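Local atomic coordinates of versicolorin reductase (Brucella melitensis, PDB entry 4NIM), a protein that probably acts as a short-chain dehydrogenase/reductase, carrying out nicotinamide-dependent oxidation or reduction of a substrate not yet defined. Residues A[123-128]-A[167-172]; A[147-152]-A[242-247]. All coordinates share one frame; numbering follows the deposited sequence.

Interaction 1: A[123-128]-A[167-172]; sequences VNTRAP and CASKGA
Ser-169 OG takes an N-H from Asn-124 ND2 at 3.1 Å (160° at the hydrogen), lying almost in the amide plane, and is also bonded to Tyr-166 O one turn earlier. A chi1 of 73°, with OG between backbone N and carbonyl carbon, suits this second bond. Segments 123-128 and 167-172, on helices 114-142 and 164-183, run 28° from parallel in the Rossmann-type fold, axes 8.3 Å apart at closest approach. Tyr-166 and Lys-170 match the YxxxK motif of short-chain dehydrogenases and Asn-124 the asparagine of their catalytic tetrad, so this is probably the active-site wall. Leu-103 N bonds to Asn-124 OD1, fixing the amide's rotation from its other end. Lys-170, bent at chi2, then runs extended past this amide, CE 3.8 Å from Asn-124 CG. Thr-125 OG1 donates to Ser-169 O at 2.7 Å, approaching well off the carbonyl axis, while Thr-125 CG2 rests on Ala-172 CB. Pro-128 has no N-H to offer Asn-124 O, leaving that carbonyl to a water, as in the proton relay proposed for relatives: water 1 donates to Asn-124 O at 2.8 Å and accepts from Lys-170 NZ at 2.7 Å.

Interaction 2: A[147-152]-A[242-247]; sequences AIVNVS and AFLASE
Val-149 and Leu-244 meet with their side chains crossed at about a right angle, where the C-terminal turn of helix 234-245 settles on strand 147-153 of the parallel Rossmann-type sheet. The valine straddles the contact with both methyls. CG2, anti to the carbonyl carbon, lies against Leu-244 CB at 3.8 Å and reaches Ala-245 CB at 4.1 Å, filling the angle between two successive residues of the helix. CG1, anti to the backbone N (chi1 -177°), leans along the strand, and Leu-244 CD1 comes to it from the side, 4.1 Å away. Two residues back on the same face, Ala-147 CB sits under the last helical residue, 3.6 Å from Ala-245 O. Small alanines on both sides let the backbones approach closely, with Ala-147 CA and Ala-245 CA 5.4 Å apart. Phe-35 of helix 26-37 also packs on Ala-245, and Leu-27 of that helix touches Val-151 on the face of Val-149, so two helices share this face. No direct hydrogen bond joins the segments. Leu-244 O, at the helix end, has a weak bond from Arg-190 NH2. Water 2 links the backbones, donating to Leu-244 O at 2.7 Å and to Ile-148 O at 2.9 Å.

Overall arrangement
Both contacts are buried and lie in one Rossmann-type domain, their centres about 17 Å apart, but they hold different elements. Interaction 1 joins two helices that directly precede and follow strand 147-153 in the chain; interaction 2 seats a much later helix on that strand. The chemistry changes accordingly: interaction 1 is mainly polar, with side-chain bonds and a water at the probable catalytic site, whereas interaction 2 is mainly apolar packing, its one water serving only backbone carbonyls. The strand connects them. Val-149 faces helix 234-245, Asn-150 touches Leu-173 of helix 164-183, and further on Val-151 O and Ser-152 OG pack against Lys-170 of interaction 1.

Interaction 1: A[123-128]-A[167-172]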
loop_
_atom_site.group_PDB
_atom_site.type_symbol
_atom_site.label_atom_id
_atom_site.label_comp_id
_atom_site.label_asym_id
_atom_site.label_seq_id
_atom_site.Cartn_x
_atom_site.Cartn_y
_atom_site.Cartn_z
ATOM N N VAL A 123 7.091 9.347 -0.495
ATOM C CA VAL A 123 6.054 8.575 0.207
ATOM C C VAL A 123 5.476 7.522 -0.743
ATOM O O VAL A 123 5.230 6.417 -0.329
ATOM C CB VAL A 123 4.912 9.460 0.771
ATOM C CG1 VAL A 123 3.792 8.613 1.395
ATOM C CG2 VAL A 123 5.470 10.448 1.800
ATOM N N ASN A 124 5.288 7.871 -2.017
ATOM C CA ASN A 124 4.532 6.988 -2.927
ATOM C C ASN A 124 5.402 5.909 -3.612
ATOM O O ASN A 124 4.858 4.895 -4.083
ATOM C CB ASN A 124 3.771 7.761 -3.966
ATOM C CG ASN A 124 2.704 8.636 -3.371
ATOM O OD1 ASN A 124 2.253 8.410 -2.244
ATOM N ND2 ASN A 124 2.237 9.568 -4.137
ATOM N N THR A 125 6.719 6.106 -3.621
ATOM C CA THR A 125 7.615 5.265 -4.394
ATOM C C THR A 125 8.785 4.803 -3.560
ATOM O O THR A 125 9.075 3.606 -3.525
ATOM C CB THR A 125 8.147 6.014 -5.685
ATOM O OG1 THR A 125 7.060 6.682 -6.381
ATOM C CG2 THR A 125 8.761 5.026 -6.586
ATOM N N ARG A 126 9.514 5.735 -2.934
ATOM C CA ARG A 126 10.703 5.377 -2.149
ATOM C C ARG A 126 10.326 4.573 -0.863
ATOM O O ARG A 126 10.994 3.588 -0.499
ATOM C CB ARG A 126 11.485 6.635 -1.769
ATOM C CG ARG A 126 12.859 6.331 -1.204
ATOM C CD ARG A 126 13.687 7.581 -1.040
ATOM N NE ARG A 126 13.232 8.411 0.051
ATOM C CZ ARG A 126 13.594 9.675 0.234
ATOM N NH1 ARG A 126 14.414 10.266 -0.627
ATOM N NH2 ARG A 126 13.115 10.373 1.249
ATOM N N ALA A 127 9.296 5.017 -0.175
ATOM C CA ALA A 127 8.868 4.297 1.041
ATOM C C ALA A 127 8.498 2.852 0.697
ATOM O O ALA A 127 9.078 1.938 1.285
ATOM C CB ALA A 127 7.804 5.042 1.793
ATOM N N PRO A 128 7.637 2.619 -0.309
ATOM C CA PRO A 128 7.458 1.213 -0.703
ATOM C C PRO A 128 8.734 0.493 -1.050
ATOM O O PRO A 128 8.898 -0.660 -0.667
ATOM C CB PRO A 128 6.507 1.313 -1.881
ATOM C CG PRO A 128 5.638 2.509 -1.514
ATOM C CD PRO A 128 6.575 3.472 -0.876
ATOM N N CYS A 167 1.035 11.338 -10.431
ATOM C CA CYS A 167 0.776 10.261 -11.415
ATOM C C CYS A 167 2.086 9.540 -11.708
ATOM O O CYS A 167 2.136 8.318 -11.622
ATOM C CB CYS A 167 0.172 10.790 -12.674
ATOM S SG CYS A 167 -1.467 11.512 -12.412
ATOM N N ALA A 168 3.152 10.303 -11.999
ATOM C CA ALA A 168 4.485 9.688 -12.212
ATOM C C ALA A 168 4.974 8.821 -11.050
ATOM O O ALA A 168 5.583 7.759 -11.266
ATOM C CB ALA A 168 5.510 10.784 -12.599
ATOM N N SER A 169 4.760 9.247 -9.807
ATOM C CA SER A 169 5.163 8.456 -8.632
ATOM C C SER A 169 4.472 7.091 -8.579
ATOM O O SER A 169 5.082 6.115 -8.162
ATOM C CB SER A 169 4.941 9.214 -7.305
ATOM O OG SER A 169 3.560 9.315 -6.935
ATOM N N LYS A 170 3.197 7.046 -8.991
ATOM C CA LYS A 170 2.409 5.798 -9.114
ATOM C C LYS A 170 2.818 4.927 -10.302
ATOM O O LYS A 170 2.840 3.702 -10.190
ATOM C CB LYS A 170 0.939 6.153 -9.182
ATOM C CG LYS A 170 0.496 6.937 -7.949
ATOM C CD LYS A 170 0.476 6.073 -6.680
ATOM C CE LYS A 170 0.080 6.877 -5.458
ATOM N NZ LYS A 170 -0.192 6.070 -4.187
ATOM N N GLY A 171 3.231 5.532 -11.426
ATOM C CA GLY A 171 3.766 4.748 -12.493
ATOM C C GLY A 171 5.054 4.091 -12.121
ATOM O O GLY A 171 5.293 2.945 -12.481
ATOM N N ALA A 172 5.876 4.781 -11.341
ATOM C CA ALA A 172 7.085 4.166 -10.858
ATOM C C ALA A 172 6.759 2.955 -9.973
ATOM O O ALA A 172 7.439 1.915 -10.054
ATOM C CB ALA A 172 7.913 5.159 -10.061
HETATM O O HOH W 1 2.121 4.813 -3.455
#

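Interaction 2: A[147-152]-A[242-247]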
loop_
_atom_site.group_PDB
_atom_site.type_symbol
_atom_site.label_atom_id
_atom_site.label_comp_id
_atom_site.label_asym_id
_atom_site.label_seq_id
_atom_site.Cartn_x
_atom_site.Cartn_y
_atom_site.Cartn_z
ATOM N N ALA A 147 3.806 -12.180 1.028
ATOM C CA ALA A 147 2.891 -11.528 0.094
ATOM C C ALA A 147 2.962 -10.043 0.373
ATOM O O ALA A 147 2.949 -9.618 1.531
ATOM C CB ALA A 147 1.473 -12.056 0.218
ATOM N N ILE A 148 3.213 -9.286 -0.693
ATOM C CA ILE A 148 3.233 -7.836 -0.689
ATOM C C ILE A 148 2.094 -7.293 -1.587
ATOM O O ILE A 148 1.864 -7.802 -2.705
ATOM C CB ILE A 148 4.582 -7.343 -1.209
ATOM C CG1 ILE A 148 5.716 -7.935 -0.334
ATOM C CG2 ILE A 148 4.630 -5.842 -1.229
ATOM C CD1 ILE A 148 7.096 -7.525 -0.773
ATOM N N VAL A 149 1.403 -6.269 -1.100
ATOM C CA VAL A 149 0.317 -5.593 -1.858
ATOM C C VAL A 149 0.650 -4.106 -1.885
ATOM O O VAL A 149 0.762 -3.450 -0.850
ATOM C CB VAL A 149 -1.078 -5.813 -1.286
ATOM C CG1 VAL A 149 -2.146 -5.137 -2.157
ATOM C CG2 VAL A 149 -1.393 -7.298 -1.133
ATOM N N ASN A 150 0.925 -3.598 -3.076
ATOM C CA ASN A 150 1.102 -2.179 -3.276
ATOM C C ASN A 150 -0.211 -1.501 -3.658
ATOM O O ASN A 150 -0.909 -1.967 -4.577
ATOM C CB ASN A 150 2.143 -1.952 -4.360
ATOM C CG ASN A 150 3.513 -2.443 -3.928
ATOM O OD1 ASN A 150 3.834 -2.357 -2.738
ATOM N ND2 ASN A 150 4.294 -2.980 -4.857
ATOM N N VAL A 151 -0.564 -0.428 -2.977
ATOM C CA VAL A 151 -1.769 0.311 -3.350
ATOM C C VAL A 151 -1.318 1.465 -4.271
ATOM O O VAL A 151 -0.695 2.437 -3.827
ATOM C CB VAL A 151 -2.514 0.850 -2.162
ATOM C CG1 VAL A 151 -3.776 1.629 -2.610
ATOM C CG2 VAL A 151 -2.949 -0.314 -1.232
ATOM N N SER A 152 -1.592 1.311 -5.550
ATOM C CA SER A 152 -1.236 2.290 -6.543
ATOM C C SER A 152 -2.538 2.962 -7.005
ATOM O O SER A 152 -3.488 3.045 -6.236
ATOM C CB SER A 152 -0.494 1.638 -7.697
ATOM O OG SER A 152 -0.031 2.603 -8.617
ATOM N N ALA A 242 -7.072 -8.032 0.906
ATOM C CA ALA A 242 -7.032 -9.320 1.552
ATOM C C ALA A 242 -6.903 -10.504 0.583
ATOM O O ALA A 242 -6.102 -11.446 0.836
ATOM C CB ALA A 242 -8.235 -9.493 2.476
ATOM N N PHE A 243 -7.644 -10.457 -0.525
ATOM C CA PHE A 243 -7.532 -11.490 -1.544
ATOM C C PHE A 243 -6.082 -11.636 -1.971
ATOM O O PHE A 243 -5.516 -12.738 -1.946
ATOM C CB PHE A 243 -8.456 -11.207 -2.739
ATOM C CG PHE A 243 -8.166 -12.043 -3.981
ATOM C CD1 PHE A 243 -8.544 -13.385 -4.053
ATOM C CD2 PHE A 243 -7.561 -11.467 -5.096
ATOM C CE1 PHE A 243 -8.310 -14.143 -5.194
ATOM C CE2 PHE A 243 -7.323 -12.229 -6.247
ATOM C CZ PHE A 243 -7.702 -13.553 -6.295
ATOM N N LEU A 244 -5.469 -10.498 -2.336
ATOM C CA LEU A 244 -4.125 -10.482 -2.862
ATOM C C LEU A 244 -3.074 -10.835 -1.826
ATOM O O LEU A 244 -2.035 -11.357 -2.193
ATOM C CB LEU A 244 -3.764 -9.115 -3.460
ATOM C CG LEU A 244 -4.604 -8.663 -4.652
ATOM C CD1 LEU A 244 -4.310 -7.200 -5.031
ATOM C CD2 LEU A 244 -4.316 -9.582 -5.819
ATOM N N ALA A 245 -3.387 -10.600 -0.548
ATOM C CA ALA A 245 -2.477 -10.887 0.556
ATOM C C ALA A 245 -2.559 -12.296 1.052
ATOM O O ALA A 245 -1.661 -12.701 1.803
ATOM C CB ALA A 245 -2.765 -9.957 1.725
ATOM N N SER A 246 -3.579 -13.041 0.611
ATOM C CA SER A 246 -3.933 -14.356 1.156
ATOM C C SER A 246 -3.725 -15.467 0.138
ATOM O O SER A 246 -3.515 -15.206 -1.032
ATOM C CB SER A 246 -5.420 -14.379 1.531
ATOM O OG SER A 246 -6.233 -14.421 0.366
ATOM N N GLU A 247 -3.837 -16.711 0.615
ATOM C CA GLU A 247 -3.700 -17.937 -0.194
ATOM C C GLU A 247 -4.750 -18.031 -1.263
ATOM O O GLU A 247 -4.592 -18.786 -2.209
ATOM C CB GLU A 247 -3.789 -19.220 0.705
HETATM O O HOH W 2 0.156 -10.087 -3.182
#